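Local coordinates for cytochrome C-type biogenesis protein ccmF (Thermus thermophilus, PDB 6ZMQ), which binds heme b in the membrane and, as a cytochrome c heme lyase, probably attaches heme to apocytochrome c during cytochrome c maturation, at residues L75-Y88 against T102-L115. Sequence-based numbering, arbitrary orientation.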
# COMPACT_ATOMS: atom_id res chain seq x y z
N LEU A 75 20.57 -6.98 14.52
CA LEU A 75 20.87 -6.77 13.11
C LEU A 75 21.37 -5.34 12.83
O LEU A 75 22.29 -5.15 12.03
CB LEU A 75 19.66 -7.09 12.24
CG LEU A 75 19.92 -7.52 10.79
CD1 LEU A 75 21.14 -8.47 10.68
CD2 LEU A 75 18.69 -8.18 10.22
N GLU A 76 20.78 -4.35 13.51
CA GLU A 76 21.24 -2.96 13.37
C GLU A 76 22.63 -2.76 13.98
O GLU A 76 23.44 -1.99 13.44
CB GLU A 76 20.26 -1.98 14.03
CG GLU A 76 18.93 -1.84 13.31
CD GLU A 76 18.67 -0.42 12.86
OE1 GLU A 76 18.17 -0.25 11.72
OE2 GLU A 76 18.97 0.52 13.61
N TRP A 77 22.86 -3.37 15.14
CA TRP A 77 24.17 -3.48 15.78
C TRP A 77 25.22 -4.03 14.82
O TRP A 77 26.29 -3.43 14.67
CB TRP A 77 24.00 -4.39 17.02
CG TRP A 77 25.13 -4.57 18.02
CD1 TRP A 77 26.48 -4.62 17.78
CD2 TRP A 77 24.97 -4.77 19.43
NE1 TRP A 77 27.16 -4.84 18.95
CE2 TRP A 77 26.26 -4.93 19.98
CE3 TRP A 77 23.86 -4.82 20.28
CZ2 TRP A 77 26.47 -5.13 21.34
CZ3 TRP A 77 24.07 -5.02 21.63
CH2 TRP A 77 25.37 -5.18 22.15
N ALA A 78 24.92 -5.16 14.17
CA ALA A 78 25.87 -5.79 13.25
C ALA A 78 26.10 -4.93 12.01
O ALA A 78 27.22 -4.86 11.49
CB ALA A 78 25.36 -7.17 12.86
N LEU A 79 25.05 -4.28 11.53
CA LEU A 79 25.18 -3.40 10.37
C LEU A 79 25.94 -2.12 10.70
O LEU A 79 26.53 -1.51 9.81
CB LEU A 79 23.80 -3.10 9.81
CG LEU A 79 23.52 -4.17 8.77
CD1 LEU A 79 22.08 -4.36 8.52
CD2 LEU A 79 24.18 -3.71 7.52
N LEU A 80 25.94 -1.71 11.96
CA LEU A 80 26.69 -0.52 12.35
C LEU A 80 28.14 -0.82 12.68
O LEU A 80 29.02 -0.02 12.34
CB LEU A 80 26.01 0.15 13.55
CG LEU A 80 25.17 1.41 13.30
CD1 LEU A 80 24.03 1.13 12.34
CD2 LEU A 80 24.63 1.91 14.62
N VAL A 81 28.43 -1.97 13.31
CA VAL A 81 29.81 -2.29 13.69
C VAL A 81 30.60 -2.90 12.55
O VAL A 81 31.79 -3.18 12.73
CB VAL A 81 29.89 -3.28 14.88
CG1 VAL A 81 29.22 -2.69 16.12
CG2 VAL A 81 29.34 -4.65 14.51
N HIS A 82 29.96 -3.13 11.39
CA HIS A 82 30.56 -3.65 10.15
C HIS A 82 31.19 -5.02 10.36
O HIS A 82 32.27 -5.32 9.86
CB HIS A 82 31.55 -2.64 9.56
CG HIS A 82 31.00 -1.26 9.48
ND1 HIS A 82 29.73 -0.99 9.02
CD2 HIS A 82 31.52 -0.06 9.84
CE1 HIS A 82 29.50 0.31 9.08
NE2 HIS A 82 30.58 0.90 9.57
N ASP A 83 30.49 -5.85 11.14
CA ASP A 83 30.71 -7.28 11.15
C ASP A 83 30.38 -7.79 9.75
O ASP A 83 29.36 -7.41 9.17
CB ASP A 83 29.81 -7.93 12.21
CG ASP A 83 30.14 -9.39 12.49
OD1 ASP A 83 30.94 -10.03 11.78
OD2 ASP A 83 29.56 -9.92 13.47
N PHE A 84 31.26 -8.61 9.19
CA PHE A 84 31.09 -9.14 7.84
C PHE A 84 30.97 -10.66 7.84
O PHE A 84 31.00 -11.28 6.78
CB PHE A 84 32.26 -8.67 6.96
CG PHE A 84 31.98 -7.42 6.16
CD1 PHE A 84 31.32 -6.34 6.74
CD2 PHE A 84 32.42 -7.32 4.85
CE1 PHE A 84 31.08 -5.18 6.00
CE2 PHE A 84 32.18 -6.17 4.11
CZ PHE A 84 31.51 -5.10 4.69
N SER A 85 30.83 -11.26 9.03
CA SER A 85 30.79 -12.71 9.17
C SER A 85 29.41 -13.28 8.90
O SER A 85 29.30 -14.42 8.43
CB SER A 85 31.27 -13.12 10.57
OG SER A 85 30.36 -12.71 11.58
N LEU A 86 28.35 -12.53 9.19
CA LEU A 86 27.01 -13.00 8.88
C LEU A 86 26.76 -12.86 7.38
O LEU A 86 27.31 -11.97 6.72
CB LEU A 86 25.96 -12.21 9.66
CG LEU A 86 26.19 -11.99 11.15
CD1 LEU A 86 25.53 -10.70 11.56
CD2 LEU A 86 25.57 -13.13 11.90
N ALA A 87 25.93 -13.76 6.85
CA ALA A 87 25.70 -13.82 5.40
C ALA A 87 24.89 -12.62 4.91
O ALA A 87 25.15 -12.09 3.83
CB ALA A 87 25.01 -15.13 5.03
N TYR A 88 23.90 -12.20 5.71
CA TYR A 88 23.00 -11.12 5.32
C TYR A 88 23.73 -9.78 5.22
O TYR A 88 23.49 -9.00 4.29
CB TYR A 88 21.85 -11.04 6.33
CG TYR A 88 20.75 -10.06 6.00
CD1 TYR A 88 20.05 -10.13 4.80
CD2 TYR A 88 20.39 -9.06 6.91
CE1 TYR A 88 19.04 -9.24 4.51
CE2 TYR A 88 19.38 -8.16 6.62
CZ TYR A 88 18.71 -8.26 5.42
OH TYR A 88 17.70 -7.37 5.13
N THR A 102 22.51 2.31 6.07
CA THR A 102 22.83 1.27 7.05
C THR A 102 21.70 1.04 8.05
O THR A 102 21.64 -0.03 8.65
CB THR A 102 24.11 1.62 7.82
OG1 THR A 102 24.06 2.98 8.26
CG2 THR A 102 25.34 1.38 6.98
N LEU A 103 20.81 2.02 8.24
CA LEU A 103 19.67 1.81 9.12
C LEU A 103 18.46 1.25 8.38
O LEU A 103 17.52 0.79 9.04
CB LEU A 103 19.28 3.10 9.86
CG LEU A 103 20.35 3.77 10.76
CD1 LEU A 103 20.36 5.29 10.59
CD2 LEU A 103 20.22 3.36 12.23
N VAL A 104 18.45 1.29 7.05
CA VAL A 104 17.37 0.70 6.26
C VAL A 104 17.82 -0.54 5.50
O VAL A 104 17.03 -1.14 4.77
CB VAL A 104 16.74 1.74 5.32
CG1 VAL A 104 16.36 3.00 6.09
CG2 VAL A 104 17.67 2.06 4.15
N THR A 105 19.07 -0.95 5.68
CA THR A 105 19.53 -2.31 5.37
C THR A 105 18.92 -3.42 6.25
O THR A 105 18.70 -4.51 5.70
CB THR A 105 21.07 -2.34 5.43
OG1 THR A 105 21.57 -1.29 4.60
CG2 THR A 105 21.64 -3.61 4.83
N PRO A 106 18.57 -3.25 7.55
CA PRO A 106 17.88 -4.36 8.26
C PRO A 106 16.49 -4.76 7.75
O PRO A 106 15.87 -5.60 8.40
CB PRO A 106 17.78 -3.84 9.70
CG PRO A 106 18.92 -3.03 9.85
CD PRO A 106 19.01 -2.28 8.57
N TRP A 107 15.97 -4.20 6.65
CA TRP A 107 14.91 -4.86 5.91
C TRP A 107 15.18 -4.86 4.40
O TRP A 107 14.23 -4.87 3.61
CB TRP A 107 13.54 -4.23 6.24
CG TRP A 107 13.36 -2.78 5.92
CD1 TRP A 107 12.93 -2.24 4.74
CD2 TRP A 107 13.58 -1.66 6.80
NE1 TRP A 107 12.88 -0.87 4.83
CE2 TRP A 107 13.27 -0.49 6.08
CE3 TRP A 107 14.01 -1.54 8.13
CZ2 TRP A 107 13.39 0.78 6.64
CZ3 TRP A 107 14.12 -0.28 8.69
CH2 TRP A 107 13.81 0.86 7.94
N ALA A 108 16.46 -4.88 3.99
CA ALA A 108 16.81 -4.76 2.57
C ALA A 108 16.44 -6.02 1.78
O ALA A 108 15.64 -5.96 0.84
CB ALA A 108 18.30 -4.46 2.42
N ALA A 109 17.03 -7.16 2.13
CA ALA A 109 16.62 -8.41 1.51
C ALA A 109 15.64 -9.14 2.44
O ALA A 109 15.02 -8.54 3.32
CB ALA A 109 17.83 -9.27 1.15
N LEU A 110 15.50 -10.46 2.22
CA LEU A 110 14.32 -11.20 2.69
C LEU A 110 14.31 -11.39 4.21
O LEU A 110 13.31 -11.09 4.87
CB LEU A 110 14.25 -12.54 1.94
CG LEU A 110 13.10 -13.56 2.04
CD1 LEU A 110 13.08 -14.38 0.76
CD2 LEU A 110 13.17 -14.51 3.23
N GLU A 111 15.40 -11.96 4.76
CA GLU A 111 15.43 -12.38 6.16
C GLU A 111 15.33 -11.21 7.15
O GLU A 111 14.62 -11.29 8.16
CB GLU A 111 16.70 -13.20 6.42
CG GLU A 111 16.94 -14.37 5.45
CD GLU A 111 17.83 -14.03 4.27
OE1 GLU A 111 17.49 -14.43 3.14
OE2 GLU A 111 18.87 -13.35 4.46
N GLY A 112 16.06 -10.12 6.88
CA GLY A 112 15.90 -8.92 7.69
C GLY A 112 14.53 -8.29 7.57
O GLY A 112 14.00 -7.74 8.54
N SER A 113 13.90 -8.40 6.39
CA SER A 113 12.57 -7.82 6.22
C SER A 113 11.51 -8.64 6.94
O SER A 113 10.55 -8.07 7.46
CB SER A 113 12.23 -7.66 4.75
OG SER A 113 12.31 -8.88 4.04
N ILE A 114 11.68 -9.96 7.02
CA ILE A 114 10.71 -10.70 7.83
C ILE A 114 11.01 -10.53 9.32
O ILE A 114 10.10 -10.67 10.14
CB ILE A 114 10.59 -12.19 7.43
CG1 ILE A 114 11.93 -12.89 7.32
CG2 ILE A 114 9.85 -12.33 6.12
CD1 ILE A 114 11.89 -14.37 7.64
N LEU A 115 12.25 -10.16 9.69
CA LEU A 115 12.50 -9.74 11.07
C LEU A 115 11.77 -8.43 11.41
O LEU A 115 11.14 -8.32 12.47
CB LEU A 115 14.00 -9.62 11.34
CG LEU A 115 14.51 -9.15 12.73
CD1 LEU A 115 13.75 -9.79 13.91
CD2 LEU A 115 16.00 -9.40 12.88
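Y88 reaches into the break between helix 99-104 and helix 110-129, and its ring ends among the backbone atoms of T105 to G112. CG stands anti to the backbone N (chi1 -175°), which carries the ring across to the bend between the two helices. A weak hydrogen bond runs from A109 N to Y88 OH at 3.1 Å. A109 is the N-cap residue of helix 110-129, so the phenol oxygen sits at the start of that helix. A109 CB lies at the ring edge, 3.6 Å from Y88 CE1. The backbone N of G112 lies over one ring face, 3.6 Å from Y88 CZ. A leucine in place of Y88 would probably leave A109 N without this acceptor and open a gap beside G112. In the fold, the end of helix 61-81 and the short helix 87-92 pack on a break within the next predicted membrane span, away from the heme site. Further along, L79 packs its two methyl groups on neighbouring residues: CD1 is 3.7 Å from P106 CG, and CD2 is 3.7 Å from T105 CG2. E76 crosses the P106 ring at about a right angle. Its carboxylate and CG lie against P106 CG, with E76 CG 3.7 Å from that atom. L75 CD2 touches both G112 CA and L115 CD2.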